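Local coordinates for protein PlaB phospholipase (Legionella pneumophila, PDB 6ZTI) that probably hydrolyses phospholipids as an alpha/beta hydrolase of Legionella pneumophila, its activity being controlled by NAD(H)-mediated assembly into tetramers, at residues 231-236 and 248-253; 136-141 and 210-215; 430-435 and 460-465. All coordinates share one frame; numbering follows the deposited sequence.

Contact 1: 231-236 and 248-253; sequences SLLKLH and AKMTRT
Ser231 to Leu235 and Ala248 to Arg252 pair in antiparallel register as the two arms of a beta hairpin, strands 231-238 and 245-252; the axes of the two short segments run at 166° and approach to 4.6 Å. Two hydrogen-bonded pairs carry the register. In the first, Leu232 N reaches Thr251 O at 2.7 Å and Thr251 N returns to Leu232 O; in the second, Lys234 N meets Lys249 O at 2.8 Å in an almost straight bond (175°), answered by Lys249 N to Lys234 O. A water also donates to Leu232 O, giving that oxygen a second donor.

Ser231, Leu233 and Leu235 share one face with Arg252, Met250 and Ala248. There Leu235 CD2 touches Ala248 CB at 3.7 Å. The Met250 chain runs straight to SD and then bends (chi3 -83°), which brings CE to 4.1 Å from Leu233 CB. At the end of the pairing, Ser231 OG lies near the guanidinium plane of Arg252 and accepts a weak bond from its NH1 at 3.3 Å; the stronger partner of that guanidinium is Glu451, through a salt bridge.

On its other edge, strand 231-238 hydrogen-bonds in parallel to strand 452-463. Leu233 and Leu235 pack on Phe436 of strand 429-439, whereas Leu232, on the opposite face, meets Trp174 and Glu178 of helix 171-180.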
loop_
_atom_site.group_PDB
_atom_site.type_symbol
_atom_site.label_atom_id
_atom_site.label_comp_id
_atom_site.label_asym_id
_atom_site.label_seq_id
_atom_site.Cartn_x
_atom_site.Cartn_y
_atom_site.Cartn_z
ATOM N N SER B 231 -16.569 6.021 -30.502
ATOM C CA SER B 231 -17.579 4.988 -30.341
ATOM C C SER B 231 -17.394 4.277 -29.015
ATOM O O SER B 231 -16.285 4.202 -28.483
ATOM C CB SER B 231 -17.504 3.972 -31.458
ATOM O OG SER B 231 -17.944 4.540 -32.684
ATOM N N LEU B 232 -18.498 3.753 -28.493
ATOM C CA LEU B 232 -18.506 2.841 -27.361
ATOM C C LEU B 232 -18.988 1.486 -27.868
ATOM O O LEU B 232 -20.115 1.372 -28.358
ATOM C CB LEU B 232 -19.412 3.357 -26.243
ATOM C CG LEU B 232 -19.752 2.356 -25.143
ATOM C CD1 LEU B 232 -18.499 1.850 -24.476
ATOM C CD2 LEU B 232 -20.679 2.984 -24.117
ATOM N N LEU B 233 -18.129 0.475 -27.766
ATOM C CA LEU B 233 -18.425 -0.888 -28.186
ATOM C C LEU B 233 -18.645 -1.713 -26.934
ATOM O O LEU B 233 -17.758 -1.791 -26.073
ATOM C CB LEU B 233 -17.290 -1.466 -29.024
ATOM C CG LEU B 233 -17.276 -2.974 -29.319
ATOM C CD1 LEU B 233 -18.383 -3.383 -30.272
ATOM C CD2 LEU B 233 -15.949 -3.348 -29.910
ATOM N N LYS B 234 -19.833 -2.298 -26.823
ATOM C CA LYS B 234 -20.169 -3.192 -25.726
ATOM C C LYS B 234 -20.138 -4.627 -26.234
ATOM O O LYS B 234 -20.848 -4.969 -27.190
ATOM C CB LYS B 234 -21.545 -2.873 -25.152
ATOM C CG LYS B 234 -21.666 -1.539 -24.464
ATOM C CD LYS B 234 -23.073 -1.393 -23.881
ATOM C CE LYS B 234 -23.311 -0.020 -23.270
ATOM N NZ LYS B 234 -22.491 0.204 -22.045
ATOM N N LEU B 235 -19.322 -5.456 -25.586
ATOM C CA LEU B 235 -19.206 -6.886 -25.867
ATOM C C LEU B 235 -19.641 -7.637 -24.622
ATOM O O LEU B 235 -18.951 -7.593 -23.594
ATOM C CB LEU B 235 -17.781 -7.281 -26.237
ATOM C CG LEU B 235 -17.099 -6.485 -27.342
ATOM C CD1 LEU B 235 -15.673 -6.995 -27.522
ATOM C CD2 LEU B 235 -17.897 -6.581 -28.634
ATOM N N HIS B 236 -20.762 -8.349 -24.726
ATOM C CA HIS B 236 -21.368 -9.043 -23.602
ATOM C C HIS B 236 -21.352 -10.532 -23.873
ATOM O O HIS B 236 -21.818 -10.985 -24.924
ATOM C CB HIS B 236 -22.795 -8.558 -23.360
ATOM C CG HIS B 236 -22.862 -7.201 -22.737
ATOM N ND1 HIS B 236 -24.031 -6.665 -22.241
ATOM C CD2 HIS B 236 -21.899 -6.271 -22.526
ATOM C CE1 HIS B 236 -23.784 -5.462 -21.751
ATOM N NE2 HIS B 236 -22.497 -5.201 -21.909
ATOM N N ALA B 248 -22.529 -8.004 -29.562
ATOM C CA ALA B 248 -21.859 -6.730 -29.744
ATOM C C ALA B 248 -22.874 -5.634 -30.034
ATOM O O ALA B 248 -23.851 -5.840 -30.764
ATOM C CB ALA B 248 -20.837 -6.810 -30.877
ATOM N N LYS B 249 -22.640 -4.472 -29.443
ATOM C CA LYS B 249 -23.439 -3.288 -29.705
ATOM C C LYS B 249 -22.492 -2.108 -29.749
ATOM O O LYS B 249 -21.695 -1.934 -28.828
ATOM C CB LYS B 249 -24.504 -3.061 -28.630
ATOM C CG LYS B 249 -25.084 -1.637 -28.646
ATOM C CD LYS B 249 -26.480 -1.601 -28.046
ATOM C CE LYS B 249 -26.990 -0.173 -27.892
ATOM N NZ LYS B 249 -28.128 -0.085 -26.928
ATOM N N MET B 250 -22.573 -1.300 -30.802
ATOM C CA MET B 250 -21.718 -0.132 -30.935
ATOM C C MET B 250 -22.584 1.111 -31.022
ATOM O O MET B 250 -23.589 1.131 -31.739
ATOM C CB MET B 250 -20.811 -0.242 -32.159
ATOM C CG MET B 250 -19.844 0.929 -32.310
ATOM S SD MET B 250 -18.722 0.736 -33.707
ATOM C CE MET B 250 -17.455 -0.293 -32.989
ATOM N N THR B 251 -22.202 2.131 -30.271
ATOM C CA THR B 251 -22.865 3.423 -30.315
ATOM C C THR B 251 -21.797 4.480 -30.536
ATOM O O THR B 251 -20.656 4.345 -30.081
ATOM C CB THR B 251 -23.665 3.717 -29.039
ATOM O OG1 THR B 251 -22.793 3.721 -27.911
ATOM C CG2 THR B 251 -24.744 2.663 -28.821
ATOM N N ARG B 252 -22.162 5.516 -31.269
ATOM C CA ARG B 252 -21.217 6.540 -31.668
ATOM C C ARG B 252 -21.785 7.918 -31.359
ATOM O O ARG B 252 -22.999 8.137 -31.419
ATOM C CB ARG B 252 -20.898 6.394 -33.164
ATOM C CG ARG B 252 -19.661 7.075 -33.580
ATOM C CD ARG B 252 -19.316 6.772 -35.012
ATOM N NE ARG B 252 -18.401 7.780 -35.518
ATOM C CZ ARG B 252 -17.085 7.762 -35.352
ATOM N NH1 ARG B 252 -16.493 6.768 -34.708
ATOM N NH2 ARG B 252 -16.356 8.747 -35.852
ATOM N N THR B 253 -20.895 8.846 -31.021
ATOM C CA THR B 253 -21.297 10.226 -30.827
ATOM C C THR B 253 -21.758 10.821 -32.153
ATOM O O THR B 253 -21.434 10.319 -33.229
ATOM C CB THR B 253 -20.134 11.058 -30.291
ATOM O OG1 THR B 253 -19.012 10.915 -31.173
ATOM C CG2 THR B 253 -19.727 10.610 -28.918
HETATM O O HOH W 1 -22.713 0.509 -27.148
#

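Contact 2: 136-141 and 210-215; sequences SALAQL and SYTGES. With SND (thionicotinamide-adenine-dinucleotide), chain H.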
loop_
_atom_site.group_PDB
_atom_site.type_symbol
_atom_site.label_atom_id
_atom_site.label_comp_id
_atom_site.label_asym_id
_atom_site.label_seq_id
_atom_site.Cartn_x
_atom_site.Cartn_y
_atom_site.Cartn_z
ATOM N N SER B 136 -4.947 12.282 -20.421
ATOM C CA SER B 136 -3.550 12.548 -20.743
ATOM C C SER B 136 -2.685 11.450 -20.146
ATOM O O SER B 136 -2.795 11.153 -18.955
ATOM C CB SER B 136 -3.084 13.899 -20.192
ATOM O OG SER B 136 -1.666 13.996 -20.239
ATOM N N ALA B 137 -1.817 10.865 -20.970
ATOM C CA ALA B 137 -0.921 9.823 -20.481
ATOM C C ALA B 137 -0.026 10.330 -19.365
ATOM O O ALA B 137 0.435 9.534 -18.537
ATOM C CB ALA B 137 -0.076 9.290 -21.637
ATOM N N LEU B 138 0.211 11.642 -19.311
ATOM C CA LEU B 138 1.104 12.215 -18.320
ATOM C C LEU B 138 0.501 12.223 -16.918
ATOM O O LEU B 138 1.253 12.297 -15.937
ATOM C CB LEU B 138 1.469 13.644 -18.715
ATOM C CG LEU B 138 2.409 13.875 -19.895
ATOM C CD1 LEU B 138 2.541 15.358 -20.156
ATOM C CD2 LEU B 138 3.760 13.286 -19.587
ATOM N N ALA B 139 -0.829 12.154 -16.800
ATOM C CA ALA B 139 -1.470 12.327 -15.498
ATOM C C ALA B 139 -1.031 11.257 -14.516
ATOM O O ALA B 139 -0.854 11.532 -13.322
ATOM C CB ALA B 139 -2.996 12.309 -15.653
ATOM N N GLN B 140 -0.840 10.031 -14.994
ATOM C CA GLN B 140 -0.434 8.957 -14.103
ATOM C C GLN B 140 0.926 9.237 -13.473
ATOM O O GLN B 140 1.150 8.885 -12.310
ATOM C CB GLN B 140 -0.428 7.627 -14.859
ATOM C CG GLN B 140 -0.118 6.448 -13.969
ATOM C CD GLN B 140 -0.426 5.114 -14.621
ATOM O OE1 GLN B 140 0.468 4.433 -15.116
ATOM N NE2 GLN B 140 -1.699 4.728 -14.611
ATOM N N LEU B 141 1.833 9.893 -14.199
ATOM C CA LEU B 141 3.114 10.290 -13.624
ATOM C C LEU B 141 2.962 11.105 -12.340
ATOM O O LEU B 141 3.950 11.330 -11.638
ATOM C CB LEU B 141 3.930 11.085 -14.634
ATOM C CG LEU B 141 4.148 10.398 -15.980
ATOM C CD1 LEU B 141 5.108 11.220 -16.819
ATOM C CD2 LEU B 141 4.675 8.967 -15.821
ATOM N N SER B 210 9.327 10.201 -21.724
ATOM C CA SER B 210 9.236 10.291 -23.173
ATOM C C SER B 210 7.822 10.575 -23.669
ATOM O O SER B 210 7.666 10.930 -24.843
ATOM C CB SER B 210 9.782 8.999 -23.793
ATOM O OG SER B 210 8.995 7.878 -23.421
ATOM N N TYR B 211 6.793 10.444 -22.823
ATOM C CA TYR B 211 5.473 10.939 -23.205
ATOM C C TYR B 211 5.534 12.392 -23.678
ATOM O O TYR B 211 4.735 12.812 -24.525
ATOM C CB TYR B 211 4.498 10.830 -22.032
ATOM C CG TYR B 211 3.899 9.462 -21.770
ATOM C CD1 TYR B 211 3.560 8.600 -22.802
ATOM C CD2 TYR B 211 3.657 9.047 -20.466
ATOM C CE1 TYR B 211 2.998 7.355 -22.532
ATOM C CE2 TYR B 211 3.113 7.820 -20.189
ATOM C CZ TYR B 211 2.780 6.979 -21.207
ATOM O OH TYR B 211 2.226 5.768 -20.885
ATOM N N THR B 212 6.489 13.169 -23.169
ATOM C CA THR B 212 6.576 14.569 -23.570
ATOM C C THR B 212 7.013 14.749 -25.019
ATOM O O THR B 212 7.040 15.890 -25.496
ATOM C CB THR B 212 7.522 15.311 -22.645
ATOM O OG1 THR B 212 8.822 14.714 -22.692
ATOM C CG2 THR B 212 7.000 15.261 -21.218
ATOM N N GLY B 213 7.376 13.668 -25.717
ATOM C CA GLY B 213 7.653 13.720 -27.147
ATOM C C GLY B 213 6.923 12.658 -27.959
ATOM O O GLY B 213 7.312 12.368 -29.094
ATOM N N GLU B 214 5.848 12.093 -27.408
ATOM C CA GLU B 214 5.200 10.936 -28.015
ATOM C C GLU B 214 4.613 11.271 -29.374
ATOM O O GLU B 214 3.881 12.256 -29.527
ATOM C CB GLU B 214 4.102 10.421 -27.095
ATOM C CG GLU B 214 3.393 9.185 -27.560
ATOM C CD GLU B 214 2.296 8.803 -26.595
ATOM O OE1 GLU B 214 1.443 9.677 -26.296
ATOM O OE2 GLU B 214 2.322 7.660 -26.091
ATOM N N SER B 215 4.920 10.429 -30.354
ATOM C CA SER B 215 4.380 10.611 -31.695
ATOM C C SER B 215 2.875 10.416 -31.651
ATOM O O SER B 215 2.374 9.505 -30.985
ATOM C CB SER B 215 5.017 9.617 -32.659
ATOM O OG SER B 215 4.919 8.299 -32.133
HETATM P PA SND H . 8.641 2.978 -15.828
HETATM O O1A SND H . 8.378 1.510 -15.772
HETATM O O2A SND H . 9.292 3.538 -17.063
HETATM O O5B SND H . 9.539 3.508 -14.600
HETATM C C5B SND H . 9.300 2.941 -13.305
HETATM C C4B SND H . 9.858 3.897 -12.283
HETATM O O4B SND H . 11.263 4.134 -12.545
HETATM C C3B SND H . 9.191 5.272 -12.262
HETATM O O3B SND H . 9.043 5.707 -10.917
HETATM C C2B SND H . 10.187 6.141 -13.027
HETATM O O2B SND H . 10.104 7.509 -12.660
HETATM C C1B SND H . 11.504 5.525 -12.567
HETATM N N9A SND H . 12.623 5.782 -13.464
HETATM C C8A SND H . 12.853 5.202 -14.685
HETATM N N7A SND H . 13.877 5.703 -15.331
HETATM C C5A SND H . 14.354 6.687 -14.476
HETATM C C6A SND H . 15.390 7.628 -14.603
HETATM N N6A SND H . 16.216 7.683 -15.653
HETATM N N1A SND H . 15.567 8.506 -13.591
HETATM C C2A SND H . 14.775 8.420 -12.520
HETATM N N3A SND H . 13.776 7.564 -12.284
HETATM C C4A SND H . 13.604 6.732 -13.315
HETATM O O3 SND H . 7.266 3.748 -15.633
HETATM P PN SND H . 6.842 5.284 -15.497
HETATM O O1N SND H . 7.955 6.102 -16.036
HETATM O O2N SND H . 6.376 5.504 -14.115
HETATM O O5D SND H . 5.587 5.319 -16.498
HETATM C C5D SND H . 4.257 5.040 -16.008
HETATM C C4D SND H . 3.476 4.241 -17.030
HETATM O O4D SND H . 3.507 4.906 -18.317
HETATM C C3D SND H . 3.977 2.824 -17.308
HETATM O O3D SND H . 2.859 2.017 -17.673
HETATM C C2D SND H . 4.941 3.052 -18.473
HETATM O O2D SND H . 5.187 1.890 -19.259
HETATM C C1D SND H . 4.149 4.087 -19.263
HETATM N N1N SND H . 5.110 4.960 -20.080
HETATM C C2N SND H . 5.677 5.984 -19.423
HETATM C C3N SND H . 6.475 6.882 -20.102
HETATM C C7N SND H . 6.985 8.099 -19.414
HETATM S S7N SND H . 6.958 9.579 -20.171
HETATM N N7N SND H . 7.417 7.951 -18.179
HETATM C C4N SND H . 6.691 6.689 -21.461
HETATM C C5N SND H . 6.116 5.610 -22.107
HETATM C C6N SND H . 5.319 4.745 -21.394
#
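The Tyr211 ring lies between Ala137 on one face and the thionicotinamide ring of the bound dinucleotide on the other. Ala137 CB stands over the ring centre, 3.6 Å from the centroid and 6° off the normal, a CH-pi contact with a nearly vertical approach. On the opposite face, SND C3N is 3.5 Å above the ring plane and displaced toward the rim. Tyr211 CG, anti to its carbonyl carbon and beside the backbone N (chi1 -80°), leads the ring in between Ala137 and the ligand. The hydroxyl is hydrogen-bonded to Asp380 OD2 and Gln382 NE2, which hold the phenol from its tip.

Two leucines meet other parts of the tyrosine. Leu138 and Tyr211 pass one another pointing opposite ways, with Leu138 CD2 3.5 Å from Tyr211 CB. Thr212 lies roughly square to the same leucine, its CG2 4.1 Å from Leu138 CD2. Leu141 CD1 sits at the ring edge, near its plane, 4.5 Å from Tyr211 CD2, while Leu141 CD2 is 3.8 Å from SND N7N.

Gln140, Leu141, Ser210 and Tyr211 line this thio-NAD pocket, and Ser210 and Tyr211 belong to an NAD(+) site. Leu360, Arg381 and Tyr393 of the second subunit hydrogen-bond to the same ligand, consistent with NAD(H)-mediated tetramerization.

Both segments are loops of the alpha/beta hydrolase part: 136-141 links strand 123-129 to helix 142-146, and 210-215 lies between strand 191-197 and helix 223-226, with Val379, Asp380 and Gln382 of strand 378-383 bordering them.

Contact 3: 430-435 and 460-465; sequences YYRLLD and QRRVDR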
loop_
_atom_site.group_PDB
_atom_site.type_symbol
_atom_site.label_atom_id
_atom_site.label_comp_id
_atom_site.label_asym_id
_atom_site.label_seq_id
_atom_site.Cartn_x
_atom_site.Cartn_y
_atom_site.Cartn_z
ATOM N N TYR B 430 -15.549 -18.476 -11.445
ATOM C CA TYR B 430 -14.538 -18.353 -12.487
ATOM C C TYR B 430 -15.177 -17.779 -13.748
ATOM O O TYR B 430 -16.395 -17.595 -13.828
ATOM C CB TYR B 430 -13.884 -19.707 -12.780
ATOM C CG TYR B 430 -14.868 -20.704 -13.300
ATOM C CD1 TYR B 430 -15.722 -21.370 -12.437
ATOM C CD2 TYR B 430 -14.974 -20.956 -14.655
ATOM C CE1 TYR B 430 -16.649 -22.277 -12.911
ATOM C CE2 TYR B 430 -15.898 -21.863 -15.138
ATOM C CZ TYR B 430 -16.730 -22.521 -14.262
ATOM O OH TYR B 430 -17.652 -23.426 -14.748
ATOM N N TYR B 431 -14.339 -17.538 -14.753
ATOM C CA TYR B 431 -14.733 -16.871 -15.986
ATOM C C TYR B 431 -14.262 -17.671 -17.185
ATOM O O TYR B 431 -13.152 -18.209 -17.189
ATOM C CB TYR B 431 -14.142 -15.449 -16.069
ATOM C CG TYR B 431 -14.598 -14.551 -14.964
ATOM C CD1 TYR B 431 -15.808 -13.881 -15.046
ATOM C CD2 TYR B 431 -13.832 -14.383 -13.829
ATOM C CE1 TYR B 431 -16.248 -13.066 -14.020
ATOM C CE2 TYR B 431 -14.257 -13.582 -12.807
ATOM C CZ TYR B 431 -15.466 -12.926 -12.903
ATOM O OH TYR B 431 -15.878 -12.115 -11.869
ATOM N N ARG B 432 -15.105 -17.720 -18.209
ATOM C CA ARG B 432 -14.771 -18.352 -19.475
ATOM C C ARG B 432 -14.168 -17.314 -20.410
ATOM O O ARG B 432 -14.618 -16.170 -20.448
ATOM C CB ARG B 432 -16.016 -18.967 -20.114
ATOM C CG ARG B 432 -15.728 -19.956 -21.203
ATOM C CD ARG B 432 -17.008 -20.571 -21.746
ATOM N NE ARG B 432 -17.268 -21.899 -21.195
ATOM C CZ ARG B 432 -18.389 -22.587 -21.399
ATOM N NH1 ARG B 432 -19.368 -22.072 -22.136
ATOM N NH2 ARG B 432 -18.535 -23.790 -20.859
ATOM N N LEU B 433 -13.154 -17.726 -21.163
ATOM C CA LEU B 433 -12.501 -16.855 -22.139
ATOM C C LEU B 433 -13.513 -16.241 -23.102
ATOM O O LEU B 433 -14.509 -16.863 -23.462
ATOM C CB LEU B 433 -11.456 -17.694 -22.878
ATOM C CG LEU B 433 -10.651 -17.223 -24.068
ATOM C CD1 LEU B 433 -9.502 -18.220 -24.265
ATOM C CD2 LEU B 433 -11.506 -17.147 -25.305
ATOM N N LEU B 434 -13.264 -15.000 -23.515
ATOM C CA LEU B 434 -14.083 -14.333 -24.521
ATOM C C LEU B 434 -13.228 -14.035 -25.742
ATOM O O LEU B 434 -12.096 -13.562 -25.608
ATOM C CB LEU B 434 -14.699 -13.047 -23.978
ATOM C CG LEU B 434 -15.542 -12.233 -24.950
ATOM C CD1 LEU B 434 -16.664 -11.537 -24.217
ATOM C CD2 LEU B 434 -14.722 -11.219 -25.690
ATOM N N ASP B 435 -13.779 -14.319 -26.927
ATOM C CA ASP B 435 -13.159 -14.036 -28.216
ATOM C C ASP B 435 -14.106 -13.171 -29.023
ATOM O O ASP B 435 -15.286 -13.500 -29.151
ATOM C CB ASP B 435 -12.890 -15.316 -28.995
ATOM C CG ASP B 435 -11.772 -16.112 -28.423
ATOM O OD1 ASP B 435 -10.724 -15.510 -28.118
ATOM O OD2 ASP B 435 -11.937 -17.341 -28.287
ATOM N N GLN B 460 -19.455 -13.285 -18.121
ATOM C CA GLN B 460 -20.388 -13.970 -17.236
ATOM C C GLN B 460 -19.613 -14.580 -16.075
ATOM O O GLN B 460 -18.620 -15.286 -16.281
ATOM C CB GLN B 460 -21.148 -15.068 -17.974
ATOM C CG GLN B 460 -22.236 -14.582 -18.912
ATOM C CD GLN B 460 -22.965 -15.727 -19.579
ATOM O OE1 GLN B 460 -22.359 -16.740 -19.935
ATOM N NE2 GLN B 460 -24.273 -15.578 -19.747
ATOM N N ARG B 461 -20.054 -14.294 -14.860
ATOM C CA ARG B 461 -19.469 -14.908 -13.676
ATOM C C ARG B 461 -20.098 -16.287 -13.511
ATOM O O ARG B 461 -21.310 -16.412 -13.308
ATOM C CB ARG B 461 -19.687 -14.023 -12.459
ATOM C CG ARG B 461 -18.987 -14.519 -11.199
ATOM C CD ARG B 461 -19.157 -13.529 -10.076
ATOM N NE ARG B 461 -18.626 -14.016 -8.807
ATOM C CZ ARG B 461 -17.346 -13.941 -8.450
ATOM N NH1 ARG B 461 -16.440 -13.421 -9.264
ATOM N NH2 ARG B 461 -16.966 -14.397 -7.268
ATOM N N ARG B 462 -19.291 -17.327 -13.664
ATOM C CA ARG B 462 -19.767 -18.696 -13.553
ATOM C C ARG B 462 -19.531 -19.173 -12.128
ATOM O O ARG B 462 -18.428 -19.022 -11.601
ATOM C CB ARG B 462 -19.036 -19.589 -14.550
ATOM C CG ARG B 462 -19.122 -19.091 -15.998
ATOM C CD ARG B 462 -18.301 -19.958 -16.929
ATOM N NE ARG B 462 -18.780 -21.338 -16.971
ATOM C CZ ARG B 462 -19.688 -21.794 -17.830
ATOM N NH1 ARG B 462 -20.234 -20.983 -18.731
ATOM N NH2 ARG B 462 -20.052 -23.066 -17.786
ATOM N N VAL B 463 -20.559 -19.747 -11.512
ATOM C CA VAL B 463 -20.478 -20.242 -10.139
ATOM C C VAL B 463 -20.848 -21.717 -10.159
ATOM O O VAL B 463 -21.950 -22.086 -10.587
ATOM C CB VAL B 463 -21.395 -19.457 -9.189
ATOM C CG1 VAL B 463 -21.268 -19.975 -7.757
ATOM C CG2 VAL B 463 -21.073 -17.971 -9.251
ATOM N N ASP B 464 -19.918 -22.558 -9.719
ATOM C CA ASP B 464 -20.153 -23.991 -9.688
ATOM C C ASP B 464 -21.195 -24.356 -8.635
ATOM O O ASP B 464 -21.272 -23.755 -7.558
ATOM C CB ASP B 464 -18.849 -24.725 -9.408
ATOM C CG ASP B 464 -18.930 -26.193 -9.746
ATOM O OD1 ASP B 464 -19.535 -26.964 -8.964
ATOM O OD2 ASP B 464 -18.393 -26.567 -10.808
ATOM N N ARG B 465 -21.993 -25.376 -8.950
ATOM C CA ARG B 465 -23.072 -25.759 -8.049
ATOM C C ARG B 465 -22.564 -26.213 -6.687
ATOM O O ARG B 465 -23.340 -26.229 -5.730
ATOM C CB ARG B 465 -23.931 -26.854 -8.684
ATOM C CG ARG B 465 -24.677 -26.345 -9.895
ATOM C CD ARG B 465 -25.715 -27.300 -10.425
ATOM N NE ARG B 465 -26.278 -26.790 -11.676
ATOM C CZ ARG B 465 -27.491 -27.080 -12.128
ATOM N NH1 ARG B 465 -28.296 -27.875 -11.431
ATOM N NH2 ARG B 465 -27.901 -26.566 -13.279
HETATM O O HOH W 2 -18.512 -24.756 -12.469
HETATM O O HOH W 3 -17.545 -16.535 -18.311
#
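Tyr430 and Arg462 form an antiparallel hydrogen-bonded pair that joins strand 429-439 to strand 452-463 in the mixed sheet, a largely buried contact with its centre about 31 Å from the centre of the chain. The backbone evidence is a reciprocal pair of bonds, Tyr430 N to Arg462 O and Arg462 N to Tyr430 O, each 2.9 Å. Past this pair, water bridges the backbones, donating to Gln460 O and accepting from Arg432 N.

The side chains on the Tyr430 face form a layered group. Arg462 CB lies over one face of the Tyr430 ring, offset toward the rim, in a CH-pi contact 3.9 Å from the centroid and 17° off the normal. A bend at chi3 (62°) directs Arg462 NE to Tyr430 OH, a straight but weak hydrogen bond of 3.3 Å. A second water lies at the ring edge, in plane, and links Tyr430 OH to Asp464 OD2, to which it donates. The guanidinium of Arg432 stacks on that of Arg462 with centres 3.9 Å apart and planes at 24°. Two like charges so close would be expected to repel; Arg462 NH1 donates to the carbonyl of Asp240, which probably helps to offset this.

Across the sheet, the Tyr431 and Arg461 side chains cross obliquely. Arg461 runs extended to NE, and its NH1 donates in a bent bond of 3.0 Å to Tyr431 OH, which lies in the guanidinium plane; the hydroxyl's stronger partner is Asp349 OD2. Arg461 NH2 makes a salt bridge to Asp71 of the third subunit, and Arg465 NH1 another to Asp82 of that subunit.

The arrangement is an antiparallel pairing of two strands of the mixed sheet, interrupted by a short break in strand 429-439 and lying here at a subunit interface of the tetramer.

Contacts 1 and 3 belong to the same mixed sheet: strand 231-238 of contact 1 neighbours strand 452-463, itself one partner of contact 3, and their nearest atoms are about 5 Å apart. Contact 2 stands apart from both, its centre about 27 Å from that of contact 1 and 36 Å from that of contact 3, among loops of the hydrolase part. Contact 1 is partly buried, with a leucine-lined inner strand and a more exposed outer one, and regular backbone pairing dominates it. Contact 2 is buried and has no hydrogen bond between its segments; aromatic and aliphatic surfaces meet there beside the ligand. Contact 3, also buried, depends on arginines, tyrosines and water, and borders another subunit.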